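PDB 7PN0: ribose-phosphate pyrophosphokinase from Thermus thermophilus, which catalyses the transfer of pyrophosphate from ATP to ribose 5-phosphate, making phosphoribosyl pyrophosphate, the activated sugar used in nucleotide synthesis. Local coordinates for residues Val55-Pro60 with Val87-Ser92; Val242-Thr247 with Ser262-Val267. One frame throughout, in Å; residues are numbered along the deposited sequence.

Interaction 1: residues Val55-Pro60 with Val87-Ser92; sequences VQSFVP and VIPYFS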
loop_
_atom_site.group_PDB
_atom_site.type_symbol
_atom_site.label_atom_id
_atom_site.label_comp_id
_atom_site.label_asym_id
_atom_site.label_seq_id
_atom_site.Cartn_x
_atom_site.Cartn_y
_atom_site.Cartn_z
ATOM N N VAL A 55 3.270 1.536 25.915
ATOM C CA VAL A 55 2.188 0.867 26.694
ATOM C C VAL A 55 0.912 1.726 26.706
ATOM O O VAL A 55 0.889 2.871 27.220
ATOM C CB VAL A 55 2.669 0.550 28.122
ATOM C CG1 VAL A 55 1.665 -0.246 28.906
ATOM C CG2 VAL A 55 3.999 -0.189 28.106
ATOM N N GLN A 56 -0.198 1.128 26.317
ATOM C CA GLN A 56 -1.531 1.792 26.434
ATOM C C GLN A 56 -2.618 0.735 26.481
ATOM O O GLN A 56 -2.658 -0.108 25.573
ATOM C CB GLN A 56 -1.768 2.736 25.261
ATOM C CG GLN A 56 -3.009 3.589 25.455
ATOM C CD GLN A 56 -2.686 4.853 26.206
ATOM O OE1 GLN A 56 -2.217 4.835 27.350
ATOM N NE2 GLN A 56 -2.893 5.970 25.546
ATOM N N SER A 57 -3.472 0.775 27.516
ATOM C CA SER A 57 -4.686 -0.071 27.603
ATOM C C SER A 57 -5.894 0.761 27.184
ATOM O O SER A 57 -5.887 2.002 27.360
ATOM C CB SER A 57 -4.858 -0.694 28.967
ATOM O OG SER A 57 -3.948 -1.753 29.115
ATOM N N PHE A 58 -6.918 0.088 26.649
ATOM C CA PHE A 58 -8.157 0.714 26.148
ATOM C C PHE A 58 -9.146 0.835 27.303
ATOM O O PHE A 58 -10.139 0.113 27.335
ATOM C CB PHE A 58 -8.724 -0.113 24.998
ATOM C CG PHE A 58 -8.041 0.122 23.685
ATOM C CD1 PHE A 58 -6.707 -0.202 23.501
ATOM C CD2 PHE A 58 -8.720 0.724 22.639
ATOM C CE1 PHE A 58 -6.053 0.087 22.313
ATOM C CE2 PHE A 58 -8.064 0.967 21.436
ATOM C CZ PHE A 58 -6.752 0.590 21.266
ATOM N N VAL A 59 -8.854 1.746 28.228
ATOM C CA VAL A 59 -9.695 2.060 29.418
ATOM C C VAL A 59 -10.165 3.508 29.320
ATOM O O VAL A 59 -9.607 4.322 28.561
ATOM C CB VAL A 59 -8.918 1.810 30.723
ATOM C CG1 VAL A 59 -8.526 0.342 30.884
ATOM C CG2 VAL A 59 -7.680 2.674 30.798
ATOM N N PRO A 60 -11.244 3.878 30.048
ATOM C CA PRO A 60 -11.804 5.221 29.901
ATOM C C PRO A 60 -10.791 6.264 30.343
ATOM O O PRO A 60 -10.131 6.037 31.332
ATOM C CB PRO A 60 -13.086 5.208 30.749
ATOM C CG PRO A 60 -13.443 3.732 30.833
ATOM C CD PRO A 60 -12.128 2.988 30.821
ATOM N N VAL A 87 2.305 -1.927 22.794
ATOM C CA VAL A 87 2.003 -2.803 23.952
ATOM C C VAL A 87 0.619 -2.413 24.457
ATOM O O VAL A 87 0.448 -1.337 25.020
ATOM C CB VAL A 87 3.079 -2.729 25.037
ATOM C CG1 VAL A 87 2.734 -3.683 26.151
ATOM C CG2 VAL A 87 4.456 -3.030 24.451
ATOM N N ILE A 88 -0.341 -3.279 24.218
ATOM C CA ILE A 88 -1.778 -3.011 24.474
ATOM C C ILE A 88 -2.215 -4.107 25.416
ATOM O O ILE A 88 -2.712 -5.144 24.982
ATOM C CB ILE A 88 -2.620 -3.025 23.178
ATOM C CG1 ILE A 88 -2.041 -2.059 22.146
ATOM C CG2 ILE A 88 -4.066 -2.729 23.518
ATOM C CD1 ILE A 88 -2.754 -2.124 20.800
ATOM N N PRO A 89 -2.051 -3.912 26.735
ATOM C CA PRO A 89 -2.358 -4.984 27.683
ATOM C C PRO A 89 -3.838 -5.365 27.651
ATOM O O PRO A 89 -4.117 -6.554 27.676
ATOM C CB PRO A 89 -1.917 -4.426 29.042
ATOM C CG PRO A 89 -0.936 -3.374 28.690
ATOM C CD PRO A 89 -1.415 -2.752 27.383
ATOM N N TYR A 90 -4.739 -4.397 27.498
ATOM C CA TYR A 90 -6.183 -4.665 27.333
ATOM C C TYR A 90 -6.690 -3.992 26.055
ATOM O O TYR A 90 -6.751 -2.793 26.012
ATOM C CB TYR A 90 -7.007 -4.189 28.514
ATOM C CG TYR A 90 -8.507 -4.324 28.342
ATOM C CD1 TYR A 90 -9.079 -5.506 27.893
ATOM C CD2 TYR A 90 -9.354 -3.249 28.564
ATOM C CE1 TYR A 90 -10.454 -5.615 27.685
ATOM C CE2 TYR A 90 -10.728 -3.338 28.379
ATOM C CZ TYR A 90 -11.276 -4.525 27.924
ATOM O OH TYR A 90 -12.627 -4.638 27.779
ATOM N N PHE A 91 -7.098 -4.807 25.098
ATOM C CA PHE A 91 -7.613 -4.358 23.790
ATOM C C PHE A 91 -9.131 -4.535 23.838
ATOM O O PHE A 91 -9.627 -5.588 23.431
ATOM C CB PHE A 91 -6.964 -5.124 22.645
ATOM C CG PHE A 91 -7.396 -4.654 21.288
ATOM C CD1 PHE A 91 -7.708 -3.314 21.044
ATOM C CD2 PHE A 91 -7.532 -5.543 20.242
ATOM C CE1 PHE A 91 -8.069 -2.875 19.786
ATOM C CE2 PHE A 91 -7.915 -5.096 18.981
ATOM C CZ PHE A 91 -8.162 -3.765 18.750
ATOM N N SER A 92 -9.810 -3.529 24.392
ATOM C CA SER A 92 -11.280 -3.589 24.653
ATOM C C SER A 92 -12.016 -3.887 23.349
ATOM O O SER A 92 -13.026 -4.641 23.368
ATOM C CB SER A 92 -11.755 -2.312 25.272
ATOM O OG SER A 92 -11.698 -1.207 24.368
#
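Phe58 is the bump of this contact, its ring lodged in a hollow walled by Ile88, Phe91, Ser92 and the carbonyl of Tyr90. Phe91 meets it edge-to-face: its CD1 sits over the centre of the Phe58 ring, centroids 5.2 Å apart and planes at 71°. Ile88 closes another side, its CG2, anti to the backbone N, reaching 3.7 Å from Phe58 CE1. Where the side chain leaves the backbone, Ser92 OG lies 3.2 Å from Phe58 CB; that hydroxyl is hydrogen-bonded to Asn38 of the second subunit. The backbone holds Phe58 at this hollow: Phe58, centre of an inverse gamma turn, gives its N-H to Tyr90 O over 3.0 Å, nearly straight at 167°. A smaller bump is the Pro89 ring, whose CG fits against Val55 CG1 at 4.1 Å while CD rests on Ser57 OG. That hydroxyl accepts a bent bond from Tyr90 N (3.2 Å, 137°) and is also hydrogen-bonded to Thr272 O. Upstream, Val55 and Val87 sit on one face of the sheet, and Gln56 N bonds Val87 O at 2.9 Å. Helices 62-78 and 107-118 also press on Phe58, through Leu66 and Ile111. Two neighbouring parallel strands thus end side by side and open into loops at their C-terminal ends, the edge where alpha/beta folds of the phosphoribosyltransferase type usually place ligands; here Ser92 belongs to the ADP pocket.

Interaction 2: residues Val242-Thr247 with Ser262-Val267; sequences VYAAAT and SPVKEV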
loop_
_atom_site.group_PDB
_atom_site.type_symbol
_atom_site.label_atom_id
_atom_site.label_comp_id
_atom_site.label_asym_id
_atom_site.label_seq_id
_atom_site.Cartn_x
_atom_site.Cartn_y
_atom_site.Cartn_z
ATOM N N VAL A 242 -18.087 -19.087 46.042
ATOM C CA VAL A 242 -17.656 -18.799 44.639
ATOM C C VAL A 242 -16.480 -17.818 44.689
ATOM O O VAL A 242 -16.586 -16.817 45.376
ATOM C CB VAL A 242 -18.792 -18.263 43.746
ATOM C CG1 VAL A 242 -18.338 -18.275 42.294
ATOM C CG2 VAL A 242 -20.076 -19.071 43.875
ATOM N N TYR A 243 -15.380 -18.176 44.025
ATOM C CA TYR A 243 -14.217 -17.305 43.741
ATOM C C TYR A 243 -14.201 -17.049 42.244
ATOM O O TYR A 243 -14.424 -18.010 41.513
ATOM C CB TYR A 243 -12.906 -17.969 44.141
ATOM C CG TYR A 243 -12.700 -17.986 45.633
ATOM C CD1 TYR A 243 -13.363 -18.899 46.446
ATOM C CD2 TYR A 243 -11.832 -17.086 46.230
ATOM C CE1 TYR A 243 -13.188 -18.886 47.828
ATOM C CE2 TYR A 243 -11.610 -17.099 47.599
ATOM C CZ TYR A 243 -12.301 -17.992 48.397
ATOM O OH TYR A 243 -12.080 -17.961 49.740
ATOM N N ALA A 244 -14.002 -15.807 41.829
ATOM C CA ALA A 244 -14.042 -15.429 40.398
ATOM C C ALA A 244 -12.699 -14.824 40.036
ATOM O O ALA A 244 -12.112 -14.133 40.892
ATOM C CB ALA A 244 -15.123 -14.452 40.143
ATOM N N ALA A 245 -12.270 -15.021 38.794
ATOM C CA ALA A 245 -11.070 -14.356 38.274
ATOM C C ALA A 245 -11.287 -14.017 36.808
ATOM O O ALA A 245 -12.129 -14.655 36.144
ATOM C CB ALA A 245 -9.867 -15.224 38.501
ATOM N N ALA A 246 -10.554 -13.028 36.335
ATOM C CA ALA A 246 -10.550 -12.625 34.917
ATOM C C ALA A 246 -9.178 -12.063 34.613
ATOM O O ALA A 246 -8.469 -11.667 35.585
ATOM C CB ALA A 246 -11.632 -11.602 34.635
ATOM N N THR A 247 -8.841 -11.940 33.337
ATOM C CA THR A 247 -7.623 -11.183 32.958
ATOM C C THR A 247 -7.847 -9.689 33.186
ATOM O O THR A 247 -7.042 -9.040 33.927
ATOM C CB THR A 247 -7.163 -11.481 31.532
ATOM O OG1 THR A 247 -6.909 -12.893 31.421
ATOM C CG2 THR A 247 -5.935 -10.667 31.244
ATOM N N SER A 262 -23.007 -9.108 45.835
ATOM C CA SER A 262 -22.904 -10.557 45.513
ATOM C C SER A 262 -22.283 -11.302 46.684
ATOM O O SER A 262 -21.418 -10.778 47.383
ATOM C CB SER A 262 -22.087 -10.760 44.241
ATOM O OG SER A 262 -21.828 -12.131 43.978
ATOM N N PRO A 263 -22.674 -12.567 46.920
ATOM C CA PRO A 263 -21.986 -13.409 47.897
ATOM C C PRO A 263 -20.599 -13.876 47.437
ATOM O O PRO A 263 -19.967 -14.635 48.125
ATOM C CB PRO A 263 -22.915 -14.623 48.063
ATOM C CG PRO A 263 -23.747 -14.655 46.812
ATOM C CD PRO A 263 -23.862 -13.216 46.353
ATOM N N VAL A 264 -20.155 -13.457 46.256
ATOM C CA VAL A 264 -18.820 -13.893 45.741
ATOM C C VAL A 264 -17.754 -13.595 46.804
ATOM O O VAL A 264 -17.735 -12.487 47.336
ATOM C CB VAL A 264 -18.485 -13.242 44.382
ATOM C CG1 VAL A 264 -18.299 -11.740 44.487
ATOM C CG2 VAL A 264 -17.303 -13.918 43.719
ATOM N N LYS A 265 -16.872 -14.544 47.091
ATOM C CA LYS A 265 -15.884 -14.369 48.169
ATOM C C LYS A 265 -14.856 -13.338 47.759
ATOM O O LYS A 265 -14.376 -12.577 48.612
ATOM C CB LYS A 265 -15.146 -15.668 48.481
ATOM C CG LYS A 265 -15.948 -16.613 49.358
ATOM C CD LYS A 265 -16.310 -15.971 50.688
ATOM C CE LYS A 265 -16.921 -16.946 51.669
ATOM N NZ LYS A 265 -16.955 -16.344 53.019
ATOM N N GLU A 266 -14.399 -13.445 46.518
ATOM C CA GLU A 266 -13.280 -12.610 46.066
ATOM C C GLU A 266 -13.311 -12.568 44.550
ATOM O O GLU A 266 -13.751 -13.568 43.932
ATOM C CB GLU A 266 -11.978 -13.208 46.564
ATOM C CG GLU A 266 -10.800 -12.298 46.428
ATOM C CD GLU A 266 -9.638 -12.780 47.284
ATOM O OE1 GLU A 266 -8.794 -13.487 46.776
ATOM O OE2 GLU A 266 -9.625 -12.452 48.472
ATOM N N VAL A 267 -12.802 -11.477 44.006
ATOM C CA VAL A 267 -12.711 -11.287 42.534
ATOM C C VAL A 267 -11.291 -10.814 42.249
ATOM O O VAL A 267 -10.907 -9.741 42.761
ATOM C CB VAL A 267 -13.770 -10.296 42.040
ATOM C CG1 VAL A 267 -13.697 -10.137 40.521
ATOM C CG2 VAL A 267 -15.168 -10.734 42.484
HETATM O O HOH W 1 -19.511 -17.171 47.862
#
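Tyr243 lays one ring face against the start of the Lys265 side chain, with Lys265 CB 3.8 Å from the ring centroid and 16° off its normal, a CH-pi contact. Tyr243 CG is anti to the carbonyl carbon (chi1 -74°); the end of the ring comes nearer to residues 262-267, CZ lying 3.7 Å from Lys265 CB. The Lys265 and Tyr243 side chains cross at a slant, and Lys265 bends at chi2 (-59°), its far end leading away. Glu266 also crosses Tyr243 obliquely: its CB is 3.9 Å from Tyr243 CD2, and the carboxylate plane stands almost upright to the ring. That carboxylate is held by a hydrogen bond to Tyr153 and salt bridges to Arg157 and Arg282, so its charge is probably well balanced. An alanine in place of Tyr243 would probably open a gap beside Glu266 and leave Lys265 CB without the ring face it packs on. Ala244 and Val267 share the other face of the sheet, and Ala244 CB also packs 4.2 Å from Val264 CG2, next to Leu227 of helix 225-236. The backbones are joined by Lys265 N to Val242 O (2.9 Å) and Ala244 N to Glu266 O (3.1 Å), while a water bridges Val242 N and Pro263 O. An ST turn, Ser262 OG accepting from Val264 N, follows helix 255-261; with that helix between them, parallel neighbours 241-246 and 266-270 form a beta-alpha-beta crossover.

Overall arrangement
Interactions 1 and 2 each join neighbouring parallel strands, but in different sheets: interaction 1 in the five-stranded parallel sheet of the N-terminal part, interaction 2 in the seven-stranded mixed sheet of the later part. Their centres lie 23 Å apart and their nearest atoms about 6 Å, without touching. Residues close to interaction 2 in sequence connect the two: Thr272 bonds Ser57, Cys273 touches Val59 and Tyr90, and His248, next after Thr247, meets the Tyr90 ring. Interaction 1 is the one tied to the nucleotide, with the Ser92 side chain about 5 Å from a bound ADP; it also reaches the second subunit, whereas interaction 2 stays within one chain.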